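Local coordinates for putative vitamin-B12 independent methionine synthase family protein (Listeria monocytogenes, PDB 1YPX), which probably transfers a methyl group from a methyltetrahydrofolate donor to homocysteine, as zinc-dependent cobalamin-independent methionine synthases do, at residues E37-K40 with I41-E45; F120-L123 with K124-V127; A158-F161 with A162-A166; I149-Q152 with P153-D156. One frame throughout, in Å; residues are numbered along the deposited sequence.

Contact 1 (E37-K40 with I41-E45)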
loop_
_atom_site.group_PDB
_atom_site.type_symbol
_atom_site.label_atom_id
_atom_site.label_comp_id
_atom_site.label_asym_id
_atom_site.label_seq_id
_atom_site.Cartn_x
_atom_site.Cartn_y
_atom_site.Cartn_z
ATOM N N GLU A 37 9.904 -21.333 -13.898
ATOM C CA GLU A 37 8.751 -22.231 -14.008
ATOM C C GLU A 37 7.661 -21.842 -13.011
ATOM O O GLU A 37 6.460 -21.944 -13.295
ATOM C CB GLU A 37 9.197 -23.675 -13.748
ATOM C CG GLU A 37 8.218 -24.763 -14.193
ATOM C CD GLU A 37 8.675 -26.166 -13.803
ATOM O OE1 GLU A 37 9.884 -26.466 -13.944
ATOM O OE2 GLU A 37 7.826 -26.972 -13.366
ATOM N N LEU A 38 8.097 -21.407 -11.833
ATOM C CA LEU A 38 7.204 -20.972 -10.762
ATOM C C LEU A 38 6.382 -19.766 -11.207
ATOM O O LEU A 38 5.286 -19.530 -10.707
ATOM C CB LEU A 38 8.026 -20.587 -9.524
ATOM C CG LEU A 38 7.334 -19.744 -8.447
ATOM C CD1 LEU A 38 6.229 -20.572 -7.805
ATOM C CD2 LEU A 38 8.339 -19.296 -7.391
ATOM N N ARG A 39 6.913 -19.003 -12.150
ATOM C CA ARG A 39 6.208 -17.819 -12.602
ATOM C C ARG A 39 4.893 -18.125 -13.299
ATOM O O ARG A 39 3.903 -17.408 -13.122
ATOM C CB ARG A 39 7.092 -16.990 -13.521
ATOM C CG ARG A 39 6.441 -15.678 -13.865
ATOM C CD ARG A 39 7.410 -14.671 -14.435
ATOM N NE ARG A 39 6.723 -13.410 -14.666
ATOM C CZ ARG A 39 6.672 -12.411 -13.792
ATOM N NH1 ARG A 39 6.014 -11.302 -14.102
ATOM N NH2 ARG A 39 7.301 -12.506 -12.630
ATOM N N LYS A 40 4.889 -19.190 -14.094
ATOM C CA LYS A 40 3.691 -19.591 -14.816
ATOM C C LYS A 40 2.536 -19.809 -13.851
ATOM O O LYS A 40 1.488 -19.184 -13.984
ATOM C CB LYS A 40 3.955 -20.870 -15.623
ATOM C CG LYS A 40 4.540 -20.636 -17.026
ATOM C CD LYS A 40 3.522 -19.946 -17.936
ATOM C CE LYS A 40 4.055 -19.717 -19.341
ATOM N NZ LYS A 40 3.155 -18.855 -20.172
ATOM N N ILE A 41 2.722 -20.690 -12.879
ATOM C CA ILE A 41 1.661 -20.946 -11.923
ATOM C C ILE A 41 1.186 -19.624 -11.311
ATOM O O ILE A 41 -0.017 -19.347 -11.265
ATOM C CB ILE A 41 2.133 -21.893 -10.806
ATOM C CG1 ILE A 41 2.652 -23.196 -11.408
ATOM C CG2 ILE A 41 0.967 -22.207 -9.870
ATOM C CD1 ILE A 41 3.645 -23.930 -10.527
ATOM N N GLU A 42 2.138 -18.814 -10.843
ATOM C CA GLU A 42 1.813 -17.520 -10.263
ATOM C C GLU A 42 0.892 -16.786 -11.232
ATOM O O GLU A 42 -0.100 -16.188 -10.829
ATOM C CB GLU A 42 3.070 -16.670 -10.051
ATOM C CG GLU A 42 4.092 -17.216 -9.079
ATOM C CD GLU A 42 5.146 -16.173 -8.727
ATOM O OE1 GLU A 42 5.606 -15.457 -9.648
ATOM O OE2 GLU A 42 5.514 -16.067 -7.530
ATOM N N ASN A 43 1.235 -16.850 -12.513
ATOM C CA ASN A 43 0.460 -16.200 -13.551
ATOM C C ASN A 43 -0.976 -16.697 -13.606
ATOM O O ASN A 43 -1.907 -15.917 -13.816
ATOM C CB ASN A 43 1.133 -16.401 -14.908
ATOM C CG ASN A 43 2.204 -15.370 -15.173
ATOM O OD1 ASN A 43 2.666 -15.208 -16.302
ATOM N ND2 ASN A 43 2.602 -14.658 -14.128
ATOM N N THR A 44 -1.137 -18.003 -13.418
ATOM C CA THR A 44 -2.439 -18.663 -13.422
ATOM C C THR A 44 -3.184 -18.249 -12.160
ATOM O O THR A 44 -4.347 -17.839 -12.203
ATOM C CB THR A 44 -2.259 -20.201 -13.417
ATOM O OG1 THR A 44 -1.409 -20.579 -14.507
ATOM C CG2 THR A 44 -3.601 -20.917 -13.546
ATOM N N GLU A 45 -2.498 -18.352 -11.030
ATOM C CA GLU A 45 -3.096 -17.994 -9.755
ATOM C C GLU A 45 -3.536 -16.544 -9.715
ATOM O O GLU A 45 -4.676 -16.262 -9.356
ATOM C CB GLU A 45 -2.118 -18.282 -8.620
ATOM C CG GLU A 45 -1.862 -19.766 -8.451
ATOM C CD GLU A 45 -3.144 -20.583 -8.485
ATOM O OE1 GLU A 45 -3.929 -20.501 -7.509
ATOM O OE2 GLU A 45 -3.376 -21.294 -9.497
HETATM O O HOH W 1 8.415 -14.704 -10.506
#
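L38 and E42 meet one helical turn apart. The amide N of E42 donates to O of L38 over 3.2 Å, with an N-H...O angle of 170°, and CG of E42 lies near CG of L38, at 4.2 Å. The next two carbonyls are also engaged: N of N43 reaches O of R39 at 2.8 Å, and N of T44 reaches O of K40 at 2.9 Å.

At the charged ends, R39 and E42 face one another without forming a salt bridge. NH2 of R39 stands 4.5 Å from OE1 of E42, and the oxygen stands off to one side of the flat guanidinium, where none of its N-H bonds is aimed. A water spans the gap, accepting from NH2 of R39 at 3.3 Å and donating to OE1 of E42 at 3.0 Å. E42 holds its CG beside the backbone N (chi1 -63°) and is extended beyond it, which carries the carboxylate past L38.

All of this lies near the start of helix 35-56, in a protein whose fold resembles a TIM barrel. The apolar side of this turn, L38 and I41, rests on A24 of helix 19-30, and L38 also touches F28. The stronger partners of the charged groups lie elsewhere in the chain: NH1 of R39 forms a salt bridge with D119, and OE1 of E42 forms one with R67. OE1 of E42 therefore takes both the water and a guanidinium, while OE2 has a long, weak ion pair with R25.

Contact 2 (F120-L123 with K124-V127)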
loop_
_atom_site.group_PDB
_atom_site.type_symbol
_atom_site.label_atom_id
_atom_site.label_comp_id
_atom_site.label_asym_id
_atom_site.label_seq_id
_atom_site.Cartn_x
_atom_site.Cartn_y
_atom_site.Cartn_z
ATOM N N PHE A 120 3.741 -5.690 -13.274
ATOM C CA PHE A 120 2.615 -4.771 -13.397
ATOM C C PHE A 120 1.961 -4.960 -14.766
ATOM O O PHE A 120 0.746 -5.164 -14.865
ATOM C CB PHE A 120 3.046 -3.322 -13.241
ATOM C CG PHE A 120 1.915 -2.365 -13.403
ATOM C CD1 PHE A 120 0.898 -2.316 -12.450
ATOM C CD2 PHE A 120 1.805 -1.585 -14.554
ATOM C CE1 PHE A 120 -0.215 -1.513 -12.639
ATOM C CE2 PHE A 120 0.696 -0.777 -14.757
ATOM C CZ PHE A 120 -0.324 -0.739 -13.799
ATOM N N ILE A 121 2.780 -4.890 -15.813
ATOM C CA ILE A 121 2.325 -5.089 -17.178
ATOM C C ILE A 121 1.449 -6.352 -17.205
ATOM O O ILE A 121 0.394 -6.381 -17.841
ATOM C CB ILE A 121 3.538 -5.275 -18.134
ATOM C CG1 ILE A 121 4.381 -4.010 -18.168
ATOM C CG2 ILE A 121 3.078 -5.594 -19.537
ATOM C CD1 ILE A 121 5.713 -4.199 -18.870
ATOM N N PHE A 122 1.884 -7.397 -16.511
ATOM C CA PHE A 122 1.103 -8.629 -16.479
ATOM C C PHE A 122 -0.253 -8.401 -15.837
ATOM O O PHE A 122 -1.277 -8.781 -16.395
ATOM C CB PHE A 122 1.818 -9.705 -15.683
ATOM C CG PHE A 122 1.035 -10.965 -15.566
ATOM C CD1 PHE A 122 1.037 -11.887 -16.600
ATOM C CD2 PHE A 122 0.276 -11.225 -14.430
ATOM C CE1 PHE A 122 0.298 -13.056 -16.506
ATOM C CE2 PHE A 122 -0.472 -12.396 -14.326
ATOM C CZ PHE A 122 -0.462 -13.316 -15.366
ATOM N N LEU A 123 -0.243 -7.810 -14.645
ATOM C CA LEU A 123 -1.462 -7.519 -13.916
ATOM C C LEU A 123 -2.357 -6.665 -14.780
ATOM O O LEU A 123 -3.511 -7.001 -15.002
ATOM C CB LEU A 123 -1.164 -6.752 -12.629
ATOM C CG LEU A 123 -2.454 -6.226 -11.978
ATOM C CD1 LEU A 123 -2.996 -7.290 -11.065
ATOM C CD2 LEU A 123 -2.230 -4.922 -11.221
ATOM N N LYS A 124 -1.814 -5.549 -15.255
ATOM C CA LYS A 124 -2.561 -4.626 -16.088
ATOM C C LYS A 124 -3.262 -5.379 -17.206
ATOM O O LYS A 124 -4.413 -5.093 -17.536
ATOM C CB LYS A 124 -1.623 -3.586 -16.680
ATOM C CG LYS A 124 -2.277 -2.676 -17.686
ATOM C CD LYS A 124 -2.449 -1.309 -17.130
ATOM C CE LYS A 124 -3.045 -0.393 -18.165
ATOM N NZ LYS A 124 -3.464 0.899 -17.526
ATOM N N GLU A 125 -2.562 -6.343 -17.785
ATOM C CA GLU A 125 -3.108 -7.152 -18.860
ATOM C C GLU A 125 -4.410 -7.824 -18.438
ATOM O O GLU A 125 -5.424 -7.707 -19.123
ATOM C CB GLU A 125 -2.104 -8.231 -19.271
ATOM C CG GLU A 125 -2.708 -9.322 -20.148
ATOM C CD GLU A 125 -2.197 -10.722 -19.807
ATOM O OE1 GLU A 125 -2.209 -11.090 -18.601
ATOM O OE2 GLU A 125 -1.800 -11.459 -20.750
ATOM N N ALA A 126 -4.372 -8.520 -17.306
ATOM C CA ALA A 126 -5.534 -9.241 -16.796
ATOM C C ALA A 126 -6.686 -8.390 -16.270
ATOM O O ALA A 126 -7.824 -8.848 -16.232
ATOM C CB ALA A 126 -5.094 -10.191 -15.714
ATOM N N VAL A 127 -6.396 -7.157 -15.866
ATOM C CA VAL A 127 -7.418 -6.280 -15.320
ATOM C C VAL A 127 -8.386 -5.761 -16.362
ATOM O O VAL A 127 -9.600 -5.777 -16.154
ATOM C CB VAL A 127 -6.787 -5.085 -14.606
ATOM C CG1 VAL A 127 -7.882 -4.144 -14.113
ATOM C CG2 VAL A 127 -5.938 -5.580 -13.437
#
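The F120 ring carries K124 over one face, with CB of K124 4.1 Å above the plane and displaced toward the rim. The lysine chain runs on past the ring, its CD 4.0 Å from CE2 of F120. On the F122 ring the neighbour over one face is a carboxylate oxygen: OE1 of E125 sits 3.7 Å above the plane, again offset toward the rim, and the ring and carboxylate planes are 53° apart. Such a placement brings negative charge over the pi cloud and would not by itself be attractive; the long, weak ion pair of E125 with K47 may partly offset it.

K124 starts with CG anti to the backbone N (chi1 173°) and bends at chi2, which lays its methylene groups across F120. The ammonium group continues to O of G180, where it is hydrogen-bonded.

These are neighbours one turn apart on helix 116-127, the helix that precedes strand 132-138 of the parallel sheet in this TIM-barrel-like fold. F120, L123 and V127 all touch A133 of that strand and so mark the face of the helix turned to the sheet, whereas F122 and A126 pack on helix 35-56. Within the inward face, CG of L123 meets CG2 of V127 at 3.8 Å.

The backbone supports this spacing with successive i to i+4 bonds. N of K124 donates to O of F120 at 2.6 Å and 171°, N of E125 to O of I121 at 3.0 Å, N of A126 to O of F122 at 3.2 Å, and N of V127 to O of L123 at 3.0 Å.

Contact 3 (A158-F161 with A162-A166)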
loop_
_atom_site.group_PDB
_atom_site.type_symbol
_atom_site.label_atom_id
_atom_site.label_comp_id
_atom_site.label_asym_id
_atom_site.label_seq_id
_atom_site.Cartn_x
_atom_site.Cartn_y
_atom_site.Cartn_z
ATOM N N ALA A 158 23.722 11.986 5.902
ATOM C CA ALA A 158 22.367 11.465 5.794
ATOM C C ALA A 158 21.594 12.086 4.636
ATOM O O ALA A 158 20.857 11.394 3.935
ATOM C CB ALA A 158 21.623 11.689 7.099
ATOM N N GLU A 159 21.763 13.389 4.436
ATOM C CA GLU A 159 21.066 14.086 3.359
ATOM C C GLU A 159 21.334 13.386 2.038
ATOM O O GLU A 159 20.427 13.198 1.233
ATOM C CB GLU A 159 21.535 15.544 3.273
ATOM C CG GLU A 159 21.525 16.296 4.608
ATOM C CD GLU A 159 21.805 17.796 4.459
ATOM O OE1 GLU A 159 22.842 18.160 3.853
ATOM O OE2 GLU A 159 20.988 18.606 4.958
ATOM N N LYS A 160 22.587 12.995 1.830
ATOM C CA LYS A 160 22.996 12.311 0.606
ATOM C C LYS A 160 22.151 11.049 0.414
ATOM O O LYS A 160 21.633 10.796 -0.678
ATOM C CB LYS A 160 24.485 11.955 0.691
ATOM C CG LYS A 160 25.226 11.962 -0.636
ATOM C CD LYS A 160 24.883 10.762 -1.503
ATOM C CE LYS A 160 25.690 10.760 -2.809
ATOM N NZ LYS A 160 27.165 10.632 -2.604
ATOM N N PHE A 161 22.001 10.274 1.486
ATOM C CA PHE A 161 21.212 9.042 1.451
ATOM C C PHE A 161 19.760 9.307 1.058
ATOM O O PHE A 161 19.233 8.670 0.140
ATOM C CB PHE A 161 21.248 8.349 2.813
ATOM C CG PHE A 161 20.330 7.170 2.913
ATOM C CD1 PHE A 161 20.474 6.081 2.060
ATOM C CD2 PHE A 161 19.328 7.136 3.881
ATOM C CE1 PHE A 161 19.632 4.971 2.173
ATOM C CE2 PHE A 161 18.476 6.028 4.005
ATOM C CZ PHE A 161 18.626 4.944 3.152
ATOM N N ALA A 162 19.126 10.262 1.744
ATOM C CA ALA A 162 17.732 10.613 1.471
ATOM C C ALA A 162 17.530 11.090 0.040
ATOM O O ALA A 162 16.561 10.706 -0.617
ATOM C CB ALA A 162 17.251 11.684 2.447
ATOM N N ASN A 163 18.437 11.920 -0.456
ATOM C CA ASN A 163 18.301 12.412 -1.824
ATOM C C ASN A 163 18.267 11.298 -2.871
ATOM O O ASN A 163 17.307 11.198 -3.622
ATOM C CB ASN A 163 19.424 13.394 -2.158
ATOM C CG ASN A 163 19.454 14.589 -1.226
ATOM O OD1 ASN A 163 20.227 15.530 -1.434
ATOM N ND2 ASN A 163 18.615 14.559 -0.185
ATOM N N ASP A 164 19.306 10.468 -2.915
ATOM C CA ASP A 164 19.382 9.383 -3.893
ATOM C C ASP A 164 18.164 8.472 -3.814
ATOM O O ASP A 164 17.592 8.101 -4.841
ATOM C CB ASP A 164 20.652 8.533 -3.685
ATOM C CG ASP A 164 21.954 9.331 -3.865
ATOM O OD1 ASP A 164 23.045 8.709 -3.815
ATOM O OD2 ASP A 164 21.902 10.572 -4.054
ATOM N N LEU A 165 17.786 8.101 -2.594
ATOM C CA LEU A 165 16.643 7.230 -2.370
ATOM C C LEU A 165 15.369 7.841 -2.986
ATOM O O LEU A 165 14.558 7.128 -3.582
ATOM C CB LEU A 165 16.476 6.963 -0.860
ATOM C CG LEU A 165 15.322 6.082 -0.355
ATOM C CD1 LEU A 165 15.447 4.688 -0.951
ATOM C CD2 LEU A 165 15.327 6.002 1.170
ATOM N N ALA A 166 15.208 9.155 -2.863
ATOM C CA ALA A 166 14.051 9.852 -3.430
ATOM C C ALA A 166 14.068 9.829 -4.976
ATOM O O ALA A 166 13.019 9.660 -5.607
ATOM C CB ALA A 166 14.009 11.301 -2.909
#
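F161 overlaps L165 at its outer end, where CZ of the ring lies 4.0 Å from CD2 of the leucine. The ring and the leucine branch run abreast from the helix in one direction, because both swing CG away from their own N, to the side of the carbonyl carbon (chi1 173° for F161 and 179° for L165). CD2 approaches the ring obliquely. The pair faces inward: both residues touch I109 of strand 108-110, while helix 141-146 adds H144 against F161 and L143 against L165. L220 of helix 213-224 also lies against L165.

On another side of the same turn, the bent chain of K160 passes the carboxylate of D164 with its carbons rather than its nitrogen: CE of K160 is 3.5 Å and CD of K160 is 3.6 Å from OD1 of D164. NZ of K160 remains 4.7 Å from that oxygen, beyond a salt bridge. The hydrogen-bonding partner of OD1 is instead OH of Y154, whose ring also meets that of F161.

Both pairs are spaced i to i+4 in the opening turns of helix 158-178, which leads into strand 183-188 of the parallel sheet. Four consecutive amides take part: N of A162 donates to O of A158 at 3.0 Å, N of N163 to O of E159 at 2.9 Å, N of D164 to O of K160 at 3.2 Å with an N-H...O angle of 176°, and N of L165 to O of F161 at 3.1 Å.

With a tyrosine hydroxyl bound to OD1 and a lysine charge nearby, D164 would probably be stabilised as its anion, although the lysine can contribute only through longer-range electrostatics.

Contact 4 (I149-Q152 with P153-D156)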
loop_
_atom_site.group_PDB
_atom_site.type_symbol
_atom_site.label_atom_id
_atom_site.label_comp_id
_atom_site.label_asym_id
_atom_site.label_seq_id
_atom_site.Cartn_x
_atom_site.Cartn_y
_atom_site.Cartn_z
ATOM N N ILE A 149 22.386 0.798 6.835
ATOM C CA ILE A 149 23.295 1.538 5.978
ATOM C C ILE A 149 24.734 1.079 6.175
ATOM O O ILE A 149 25.259 1.078 7.288
ATOM C CB ILE A 149 23.214 3.042 6.234
ATOM C CG1 ILE A 149 21.763 3.519 6.107
ATOM C CG2 ILE A 149 24.108 3.767 5.248
ATOM C CD1 ILE A 149 20.920 3.251 7.333
ATOM N N GLU A 150 25.364 0.687 5.076
ATOM C CA GLU A 150 26.730 0.200 5.112
ATOM C C GLU A 150 27.640 1.073 4.249
ATOM O O GLU A 150 28.836 1.204 4.522
ATOM C CB GLU A 150 26.759 -1.248 4.615
ATOM C CG GLU A 150 27.666 -2.160 5.411
ATOM C CD GLU A 150 27.456 -3.636 5.100
ATOM O OE1 GLU A 150 27.725 -4.057 3.949
ATOM O OE2 GLU A 150 27.023 -4.377 6.013
ATOM N N TYR A 151 27.067 1.662 3.206
ATOM C CA TYR A 151 27.814 2.526 2.300
ATOM C C TYR A 151 28.489 3.570 3.175
ATOM O O TYR A 151 27.956 3.964 4.223
ATOM C CB TYR A 151 26.860 3.195 1.298
ATOM C CG TYR A 151 27.493 3.726 0.023
ATOM C CD1 TYR A 151 26.775 4.560 -0.830
ATOM C CD2 TYR A 151 28.799 3.395 -0.337
ATOM C CE1 TYR A 151 27.337 5.058 -2.005
ATOM C CE2 TYR A 151 29.372 3.890 -1.515
ATOM C CZ TYR A 151 28.632 4.723 -2.341
ATOM O OH TYR A 151 29.182 5.239 -3.499
ATOM N N GLN A 152 29.668 4.011 2.755
ATOM C CA GLN A 152 30.413 4.989 3.525
ATOM C C GLN A 152 29.814 6.382 3.447
ATOM O O GLN A 152 29.520 6.997 4.474
ATOM C CB GLN A 152 31.870 5.018 3.063
ATOM C CG GLN A 152 32.785 4.122 3.876
ATOM C CD GLN A 152 32.651 2.632 3.550
ATOM O OE1 GLN A 152 33.101 1.786 4.328
ATOM N NE2 GLN A 152 32.049 2.308 2.402
ATOM N N PRO A 153 29.613 6.899 2.226
ATOM C CA PRO A 153 29.040 8.240 2.164
ATOM C C PRO A 153 27.705 8.415 2.871
ATOM O O PRO A 153 27.581 9.292 3.732
ATOM C CB PRO A 153 28.990 8.535 0.662
ATOM C CG PRO A 153 29.011 7.172 0.020
ATOM C CD PRO A 153 29.946 6.392 0.884
ATOM N N TYR A 154 26.710 7.592 2.542
ATOM C CA TYR A 154 25.399 7.718 3.189
ATOM C C TYR A 154 25.599 7.625 4.697
ATOM O O TYR A 154 24.861 8.219 5.486
ATOM C CB TYR A 154 24.445 6.599 2.747
ATOM C CG TYR A 154 24.135 6.537 1.264
ATOM C CD1 TYR A 154 24.239 7.670 0.452
ATOM C CD2 TYR A 154 23.665 5.360 0.692
ATOM C CE1 TYR A 154 23.873 7.628 -0.894
ATOM C CE2 TYR A 154 23.294 5.309 -0.650
ATOM C CZ TYR A 154 23.395 6.444 -1.436
ATOM O OH TYR A 154 22.959 6.397 -2.745
ATOM N N LEU A 155 26.613 6.867 5.089
ATOM C CA LEU A 155 26.926 6.694 6.490
ATOM C C LEU A 155 27.491 7.969 7.097
ATOM O O LEU A 155 27.372 8.187 8.303
ATOM C CB LEU A 155 27.921 5.554 6.633
ATOM C CG LEU A 155 27.774 4.658 7.858
ATOM C CD1 LEU A 155 26.328 4.229 8.073
ATOM C CD2 LEU A 155 28.683 3.462 7.647
ATOM N N ASP A 156 28.097 8.814 6.256
ATOM C CA ASP A 156 28.703 10.081 6.699
ATOM C C ASP A 156 27.763 11.271 6.554
ATOM O O ASP A 156 27.765 12.193 7.373
ATOM C CB ASP A 156 29.982 10.380 5.906
ATOM C CG ASP A 156 31.076 9.361 6.149
ATOM O OD1 ASP A 156 31.105 8.764 7.249
ATOM O OD2 ASP A 156 31.916 9.170 5.247
#
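Aromatic contacts dominate where Y151 meets P153 and Y154. CG of P153 sits over the face of the Y151 ring, 3.3 Å from its centroid and 10° off the normal, a CH-pi contact placed over the centre. The same ring turns its edge to the face of Y154, in a T-shaped pair with centroids 5.0 Å apart and planes at 89°. CD1 of Y151 makes the approach, lying 3.6 Å from CD2 of Y154. One ring thus serves both partners, the proline at its face and the tyrosine at its edge.

The segment is the turn from strand 147-149 of the small mixed sheet into the short helix 152-156. E150 and Y151 still make backbone hydrogen bonds to I105 of the adjacent strand, and OH of Y154 is bonded to N of I109 as well as to D164.

Aliphatic contacts come from the CG2 branch of I149, which meets CD1 of L155 at 3.6 Å and CB of Y154 at 3.8 Å.

Across the join the backbone bond is weak: N of D156 to O of Q152 at 2.9 Å, bent to 123°; the same amide also donates to O of P153.

Overall arrangement
Along the chain the order is contact 1, contact 2, contact 4, contact 3, and they form two clusters. Contacts 1 and 2 lie on helices 35-56 and 116-127, which touch where F122 meets N43; their centres are 14 Å apart. Contacts 4 and 3 follow each other on helices 152-156 and 158-178, with centres 11 Å apart, and are joined by Y154, which reaches D164, K160 and F161. Between the clusters centres are 32 to 38 Å apart and nothing touches. Helices 116-127 and 158-178 precede successive neighbouring strands of the parallel sheet, 132-138 and 183-188. All four lie within the range of the cobalamin-independent synthase catalytic domain, a fold resembling a TIM barrel.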